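PDB 4K7J: GDSL-like Lipase/Acylhydrolase family protein from Neisseria meningitidis, which probably removes O-linked acetyl groups from peptidoglycan, as an esterase of the SGNH (GDSL-like) hydrolase family. Local coordinates for residues A[53-64]-A[238-249]. Sequence-based numbering, arbitrary orientation.
With ACT (acetate ion), chain C.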
ATOM      1  N   THR A  53       5.133  12.517  11.751  1.00 32.33           N
ATOM      2  CA  THR A  53       5.286  11.490  10.724  1.00 27.05           C
ATOM      3  C   THR A  53       4.160  11.599   9.709  1.00 27.31           C
ATOM      4  O   THR A  53       2.985  11.503  10.065  1.00 26.37           O
ATOM      5  CB  THR A  53       5.287  10.067  11.313  1.00 31.26           C
ATOM      6  OG1 THR A  53       6.446   9.887  12.133  1.00 31.19           O
ATOM      7  CG2 THR A  53       5.306   9.018  10.189  1.00 23.76           C
ATOM      8  N   PHE A  54       4.519  11.794   8.442  1.00 26.20           N
ATOM      9  CA  PHE A  54       3.517  11.837   7.390  1.00 26.74           C
ATOM     10  C   PHE A  54       3.454  10.458   6.745  1.00 23.82           C
ATOM     11  O   PHE A  54       4.431   9.995   6.154  1.00 19.06           O
ATOM     12  CB  PHE A  54       3.840  12.913   6.354  1.00 23.73           C
ATOM     13  CG  PHE A  54       2.757  13.115   5.335  1.00 21.03           C
ATOM     14  CD1 PHE A  54       2.698  12.321   4.196  1.00 18.18           C
ATOM     15  CD2 PHE A  54       1.795  14.103   5.515  1.00 22.70           C
ATOM     16  CE1 PHE A  54       1.692  12.508   3.254  1.00 21.35           C
ATOM     17  CE2 PHE A  54       0.787  14.299   4.579  1.00 19.34           C
ATOM     18  CZ  PHE A  54       0.734  13.495   3.445  1.00 23.24           C
ATOM     19  N   ARG A  55       2.289   9.820   6.851  1.00 22.06           N
ATOM     20  CA  ARG A  55       2.150   8.409   6.494  1.00 22.23           C
ATOM     21  C   ARG A  55       1.406   8.227   5.179  1.00 18.89           C
ATOM     22  O   ARG A  55       0.215   8.539   5.077  1.00 20.91           O
ATOM     23  CB  ARG A  55       1.430   7.643   7.612  1.00 18.40           C
ATOM     24  CG  ARG A  55       2.193   7.599   8.932  1.00 22.61           C
ATOM     25  CD  ARG A  55       1.350   6.999  10.055  1.00 25.22           C
ATOM     26  NE  ARG A  55       2.007   7.177  11.348  1.00 32.14           N
ATOM     27  CZ  ARG A  55       1.787   8.205  12.160  1.00 25.64           C
ATOM     28  NH1 ARG A  55       0.912   9.142  11.827  1.00 27.92           N
ATOM     29  NH2 ARG A  55       2.431   8.288  13.313  1.00 28.31           N
ATOM     30  N   ILE A  56       2.129   7.728   4.181  1.00 19.46           N
ATOM     31  CA  ILE A  56       1.565   7.419   2.872  1.00 16.64           C
ATOM     32  C   ILE A  56       1.311   5.915   2.807  1.00 15.88           C
ATOM     33  O   ILE A  56       2.217   5.122   3.069  1.00 14.64           O
ATOM     34  CB  ILE A  56       2.556   7.815   1.742  1.00 17.53           C
ATOM     35  CG1 ILE A  56       2.742   9.329   1.693  1.00 18.12           C
ATOM     36  CG2 ILE A  56       2.078   7.312   0.374  1.00 15.03           C
ATOM     37  CD1 ILE A  56       3.851   9.770   0.717  1.00 16.32           C
ATOM     38  N   LEU A  57       0.081   5.525   2.470  1.00 15.71           N
ATOM     39  CA  LEU A  57      -0.299   4.110   2.427  1.00 13.65           C
ATOM     40  C   LEU A  57      -0.819   3.701   1.043  1.00 15.29           C
ATOM     41  O   LEU A  57      -1.884   4.143   0.618  1.00 17.34           O
ATOM     42  CB  LEU A  57      -1.382   3.825   3.476  1.00 17.24           C
ATOM     43  CG  LEU A  57      -2.014   2.433   3.497  1.00 19.13           C
ATOM     44  CD1 LEU A  57      -0.936   1.380   3.743  1.00 17.54           C
ATOM     45  CD2 LEU A  57      -3.123   2.355   4.577  1.00 15.46           C
ATOM     46  N   GLN A  58      -0.082   2.841   0.349  1.00 11.70           N
ATOM     47  CA  GLN A  58      -0.527   2.397  -0.962  1.00 13.69           C
ATOM     48  C   GLN A  58      -1.123   0.993  -0.917  1.00 16.23           C
ATOM     49  O   GLN A  58      -0.453   0.017  -0.547  1.00 16.13           O
ATOM     50  CB  GLN A  58       0.613   2.455  -1.989  1.00 11.89           C
ATOM     51  CG  GLN A  58       0.147   2.011  -3.379  1.00 12.97           C
ATOM     52  CD  GLN A  58       1.053   2.496  -4.487  1.00 19.01           C
ATOM     53  OE1 GLN A  58       1.548   3.626  -4.451  1.00 16.04           O
ATOM     54  NE2 GLN A  58       1.279   1.643  -5.486  1.00 13.36           N
ATOM     55  N   ILE A  59      -2.388   0.901  -1.306  1.00 16.50           N
ATOM     56  CA  ILE A  59      -3.115  -0.354  -1.285  1.00 13.56           C
ATOM     57  C   ILE A  59      -3.459  -0.691  -2.718  1.00 16.60           C
ATOM     58  O   ILE A  59      -4.041   0.135  -3.420  1.00 12.75           O
ATOM     59  CB  ILE A  59      -4.406  -0.233  -0.451  1.00 14.82           C
ATOM     60  CG1 ILE A  59      -4.115   0.487   0.871  1.00 16.82           C
ATOM     61  CG2 ILE A  59      -5.054  -1.630  -0.220  1.00 13.96           C
ATOM     62  CD1 ILE A  59      -5.364   0.889   1.655  1.00 13.07           C
ATOM     63  N   GLY A  60      -3.078  -1.881  -3.171  1.00 12.84           N
ATOM     64  CA  GLY A  60      -3.277  -2.228  -4.569  1.00 16.67           C
ATOM     65  C   GLY A  60      -3.043  -3.679  -4.958  1.00 13.92           C
ATOM     66  O   GLY A  60      -3.258  -4.589  -4.163  1.00 15.57           O
ATOM     67  N   ASP A  61      -2.596  -3.889  -6.191  1.00 15.15           N
ATOM     68  CA  ASP A  61      -2.452  -5.231  -6.748  1.00 15.47           C
ATOM     69  C   ASP A  61      -0.972  -5.626  -6.859  1.00 16.45           C
ATOM     70  O   ASP A  61      -0.157  -5.191  -6.060  1.00 14.18           O
ATOM     71  CB  ASP A  61      -3.143  -5.305  -8.113  1.00 17.09           C
ATOM     72  CG  ASP A  61      -2.686  -4.201  -9.062  1.00 16.54           C
ATOM     73  OD1 ASP A  61      -1.594  -3.617  -8.836  1.00 19.85           O
ATOM     74  OD2 ASP A  61      -3.421  -3.903 -10.040  1.00 17.04           O
ATOM     75  N   SER A  62      -0.607  -6.412  -7.869  1.00 12.35           N
ATOM     76  CA  SER A  62       0.752  -6.936  -7.922  1.00 16.62           C
ATOM     77  C   SER A  62       1.770  -5.838  -8.191  1.00 14.91           C
ATOM     78  O   SER A  62       2.924  -5.951  -7.785  1.00 17.26           O
ATOM     79  CB  SER A  62       0.893  -8.055  -8.958  1.00 18.86           C
ATOM     80  OG  SER A  62       1.113  -7.500 -10.232  1.00 25.27           O
ATOM     81  N   HIS A  63       1.342  -4.763  -8.841  1.00 16.60           N
ATOM     82  CA  HIS A  63       2.257  -3.649  -9.094  1.00 15.35           C
ATOM     83  C   HIS A  63       2.741  -3.115  -7.745  1.00 17.41           C
ATOM     84  O   HIS A  63       3.909  -2.750  -7.588  1.00 16.84           O
ATOM     85  CB  HIS A  63       1.581  -2.513  -9.890  1.00 12.60           C
ATOM     86  CG  HIS A  63       0.956  -2.944 -11.182  1.00 19.23           C
ATOM     87  ND1 HIS A  63       1.659  -3.596 -12.178  1.00 17.70           N
ATOM     88  CD2 HIS A  63      -0.306  -2.788 -11.654  1.00 18.15           C
ATOM     89  CE1 HIS A  63       0.851  -3.829 -13.200  1.00 21.49           C
ATOM     90  NE2 HIS A  63      -0.345  -3.346 -12.908  1.00 17.71           N
ATOM     91  N   THR A  64       1.828  -3.083  -6.777  1.00 16.92           N
ATOM     92  CA  THR A  64       2.136  -2.624  -5.427  1.00 14.97           C
ATOM     93  C   THR A  64       2.852  -3.722  -4.634  1.00 16.38           C
ATOM     94  O   THR A  64       3.822  -3.457  -3.904  1.00 13.39           O
ATOM     95  CB  THR A  64       0.847  -2.193  -4.688  1.00 16.33           C
ATOM     96  OG1 THR A  64       0.266  -1.070  -5.363  1.00 12.77           O
ATOM     97  CG2 THR A  64       1.139  -1.799  -3.211  1.00 11.76           C
ATOM     98  N   THR A 238      -4.269   3.014  10.976  1.00 23.33           N
ATOM     99  CA  THR A 238      -2.982   3.015  10.263  1.00 17.86           C
ATOM    100  C   THR A 238      -2.295   4.356  10.438  1.00 23.03           C
ATOM    101  O   THR A 238      -1.068   4.464  10.321  1.00 19.49           O
ATOM    102  CB  THR A 238      -3.133   2.799   8.738  1.00 16.81           C
ATOM    103  OG1 THR A 238      -4.010   3.792   8.194  1.00 17.05           O
ATOM    104  CG2 THR A 238      -3.670   1.418   8.419  1.00 16.43           C
ATOM    105  N   GLY A 239      -3.093   5.387  10.695  1.00 19.31           N
ATOM    106  CA  GLY A 239      -2.567   6.734  10.790  1.00 26.19           C
ATOM    107  C   GLY A 239      -2.237   7.348   9.437  1.00 28.65           C
ATOM    108  O   GLY A 239      -1.574   8.379   9.385  1.00 26.86           O
ATOM    109  N   ALA A 240      -2.695   6.719   8.350  1.00 21.60           N
ATOM    110  CA  ALA A 240      -2.385   7.189   6.994  1.00 21.35           C
ATOM    111  C   ALA A 240      -2.831   8.630   6.763  1.00 22.42           C
ATOM    112  O   ALA A 240      -3.970   8.995   7.050  1.00 23.39           O
ATOM    113  CB  ALA A 240      -3.017   6.282   5.950  1.00 16.96           C
ATOM    114  N   ASP A 241      -1.932   9.439   6.219  1.00 19.31           N
ATOM    115  CA  ASP A 241      -2.257  10.821   5.895  1.00 19.31           C
ATOM    116  C   ASP A 241      -2.536  10.989   4.410  1.00 22.71           C
ATOM    117  O   ASP A 241      -3.126  11.985   3.988  1.00 21.12           O
ATOM    118  CB  ASP A 241      -1.113  11.738   6.337  1.00 22.15           C
ATOM    119  CG  ASP A 241      -0.898  11.688   7.836  1.00 20.51           C
ATOM    120  OD1 ASP A 241      -1.885  11.862   8.588  1.00 26.68           O
ATOM    121  OD2 ASP A 241       0.236  11.425   8.257  1.00 19.70           O
ATOM    122  N   LEU A 242      -2.098  10.011   3.623  1.00 18.39           N
ATOM    123  CA  LEU A 242      -2.426   9.948   2.198  1.00 20.56           C
ATOM    124  C   LEU A 242      -2.643   8.484   1.828  1.00 17.02           C
ATOM    125  O   LEU A 242      -1.767   7.655   2.050  1.00 20.51           O
ATOM    126  CB  LEU A 242      -1.296  10.554   1.345  1.00 16.41           C
ATOM    127  CG  LEU A 242      -1.398  10.374  -0.179  1.00 15.24           C
ATOM    128  CD1 LEU A 242      -2.639  11.068  -0.773  1.00 15.34           C
ATOM    129  CD2 LEU A 242      -0.135  10.854  -0.888  1.00 19.40           C
ATOM    130  N   VAL A 243      -3.815   8.166   1.292  1.00 18.88           N
ATOM    131  CA  VAL A 243      -4.126   6.802   0.882  1.00 16.55           C
ATOM    132  C   VAL A 243      -4.057   6.719  -0.633  1.00 19.16           C
ATOM    133  O   VAL A 243      -4.777   7.435  -1.336  1.00 22.71           O
ATOM    134  CB  VAL A 243      -5.537   6.387   1.332  1.00 22.25           C
ATOM    135  CG1 VAL A 243      -5.897   4.983   0.789  1.00 12.91           C
ATOM    136  CG2 VAL A 243      -5.649   6.434   2.843  1.00 24.49           C
ATOM    137  N   ILE A 244      -3.183   5.858  -1.140  1.00 15.22           N
ATOM    138  CA  ILE A 244      -3.082   5.647  -2.575  1.00 13.57           C
ATOM    139  C   ILE A 244      -3.750   4.334  -2.929  1.00 15.02           C
ATOM    140  O   ILE A 244      -3.381   3.266  -2.406  1.00 13.96           O
ATOM    141  CB  ILE A 244      -1.614   5.604  -3.053  1.00 14.41           C
ATOM    142  CG1 ILE A 244      -0.882   6.876  -2.627  1.00 20.25           C
ATOM    143  CG2 ILE A 244      -1.548   5.399  -4.568  1.00 12.15           C
ATOM    144  CD1 ILE A 244       0.574   6.975  -3.116  1.00 21.67           C
ATOM    145  N   LEU A 245      -4.740   4.409  -3.806  1.00 10.97           N
ATOM    146  CA  LEU A 245      -5.404   3.211  -4.312  1.00 13.89           C
ATOM    147  C   LEU A 245      -4.878   2.924  -5.711  1.00 16.29           C
ATOM    148  O   LEU A 245      -5.010   3.749  -6.625  1.00 14.40           O
ATOM    149  CB  LEU A 245      -6.919   3.419  -4.358  1.00 16.37           C
ATOM    150  CG  LEU A 245      -7.599   3.744  -3.032  1.00 18.12           C
ATOM    151  CD1 LEU A 245      -9.042   4.174  -3.276  1.00 12.89           C
ATOM    152  CD2 LEU A 245      -7.544   2.560  -2.062  1.00 16.89           C
ATOM    153  N   SER A 246      -4.257   1.766  -5.880  1.00 14.68           N
ATOM    154  CA  SER A 246      -3.677   1.418  -7.175  1.00 13.24           C
ATOM    155  C   SER A 246      -4.214   0.073  -7.667  1.00 19.32           C
ATOM    156  O   SER A 246      -3.622  -0.970  -7.417  1.00 13.97           O
ATOM    157  CB  SER A 246      -2.137   1.414  -7.091  1.00 16.69           C
ATOM    158  OG  SER A 246      -1.544   1.043  -8.330  1.00 18.54           O
ATOM    159  N   TYR A 247      -5.356   0.108  -8.353  1.00 14.15           N
ATOM    160  CA  TYR A 247      -5.963  -1.085  -8.911  1.00 12.30           C
ATOM    161  C   TYR A 247      -6.324  -0.790 -10.360  1.00 17.28           C
ATOM    162  O   TYR A 247      -5.971   0.256 -10.880  1.00 16.43           O
ATOM    163  CB  TYR A 247      -7.223  -1.473  -8.134  1.00 15.55           C
ATOM    164  CG  TYR A 247      -7.008  -1.900  -6.681  1.00 13.20           C
ATOM    165  CD1 TYR A 247      -6.737  -3.223  -6.355  1.00 12.82           C
ATOM    166  CD2 TYR A 247      -7.134  -0.985  -5.644  1.00 13.55           C
ATOM    167  CE1 TYR A 247      -6.570  -3.620  -5.039  1.00 11.70           C
ATOM    168  CE2 TYR A 247      -6.973  -1.366  -4.318  1.00 15.06           C
ATOM    169  CZ  TYR A 247      -6.694  -2.686  -4.020  1.00 15.38           C
ATOM    170  OH  TYR A 247      -6.533  -3.071  -2.707  1.00 15.34           O
ATOM    171  N   GLY A 248      -7.022  -1.704 -11.016  1.00 18.96           N
ATOM    172  CA  GLY A 248      -7.508  -1.418 -12.356  1.00 19.41           C
ATOM    173  C   GLY A 248      -7.073  -2.444 -13.369  1.00 17.68           C
ATOM    174  O   GLY A 248      -7.841  -2.815 -14.251  1.00 15.70           O
ATOM    175  N   THR A 249      -5.839  -2.916 -13.233  1.00 16.48           N
ATOM    176  CA  THR A 249      -5.295  -3.893 -14.173  1.00 15.92           C
ATOM    177  C   THR A 249      -6.088  -5.193 -14.186  1.00 16.82           C
ATOM    178  O   THR A 249      -6.432  -5.707 -15.243  1.00 15.94           O
ATOM    179  CB  THR A 249      -3.820  -4.176 -13.867  1.00 18.08           C
ATOM    180  OG1 THR A 249      -3.065  -2.969 -14.043  1.00 18.79           O
ATOM    181  CG2 THR A 249      -3.268  -5.247 -14.788  1.00 15.26           C
TER
HETATM  182  C   ACT C 401      -1.580  -8.116 -11.179  1.00 28.47           C
HETATM  183  O   ACT C 401      -1.154  -9.250 -11.549  1.00 25.01           O
HETATM  184  OXT ACT C 401      -2.072  -8.026 -10.024  1.00 21.56           O
HETATM  185  CH3 ACT C 401      -1.486  -6.911 -12.062  1.00 19.13           C
HETATM  186  O   HOH W   1      -5.398  -5.348  -2.267  1.00 14.63           O
HETATM  187  O   HOH W   2      -6.114  -4.482 -10.216  1.00 12.68           O
HETATM  188  O   HOH W   3      -0.616  -1.471  -7.779  1.00 14.25           O
HETATM  189  O   HOH W   4      -3.544  -1.594 -11.600  1.00 18.16           O
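Tyr247 takes Gly60 CA over one face of its ring, 3.7 Å from the centroid, in a CH-pi contact. With CG anti to the carbonyl carbon (chi1 -65°), the ring reaches back along strand 53-60 until its OH lies 3.2 Å from Ile59 CG2. The hydroxyl is hydrogen-bonded to Trp224 NE1 and to a water that donates to Gly60 O. Upstream, the strands 53-60 and 242-246 run parallel, 18° apart, and exchange main-chain hydrogen bonds from Leu57 N to Leu242 O (2.9 Å) through to Ser246 N and Ile59 O. They are adjacent inner strands of the alpha/beta sheet of the SGNH hydrolase fold, with 208-215 on the other side of 53-60, and their C-terminal ends open onto a site holding an acetate. There Gly60-Asp61-Ser62 matches the GDS signature of the family, so Ser62 is probably the nucleophile; its backbone N binds acetate OXT. His63 packs a ring face on the acetate methyl, while NE2 is hydrogen-bonded to Thr249 OG1, 3.0 Å away at the ring edge, and ND1 to Tyr357 OH. Asp61 caps the following helix, its OD1 accepting from His63 N, and two waters link OD2 to the backbone N atoms of Gly248 and Thr249. On the face of Ile56 and Leu242, the extended Gln58 places OE1 3.6 Å from Ile244 CG2; NE2 donates to Thr64 OG1, almost straight and in the amide plane, while the buried OE1 has no polar partner in the model. At the other end of the strands, Asp241 CB lies over one face of the Phe54 ring, 17° off the normal, in a CH-pi contact, and OD2, also salt-bridged to Lys42, receives Arg55 N at 3.0 Å. Arg55 O accepts from both Asp241 N and Leu242 N, while Arg55 NE makes a salt bridge with Glu203 OE2.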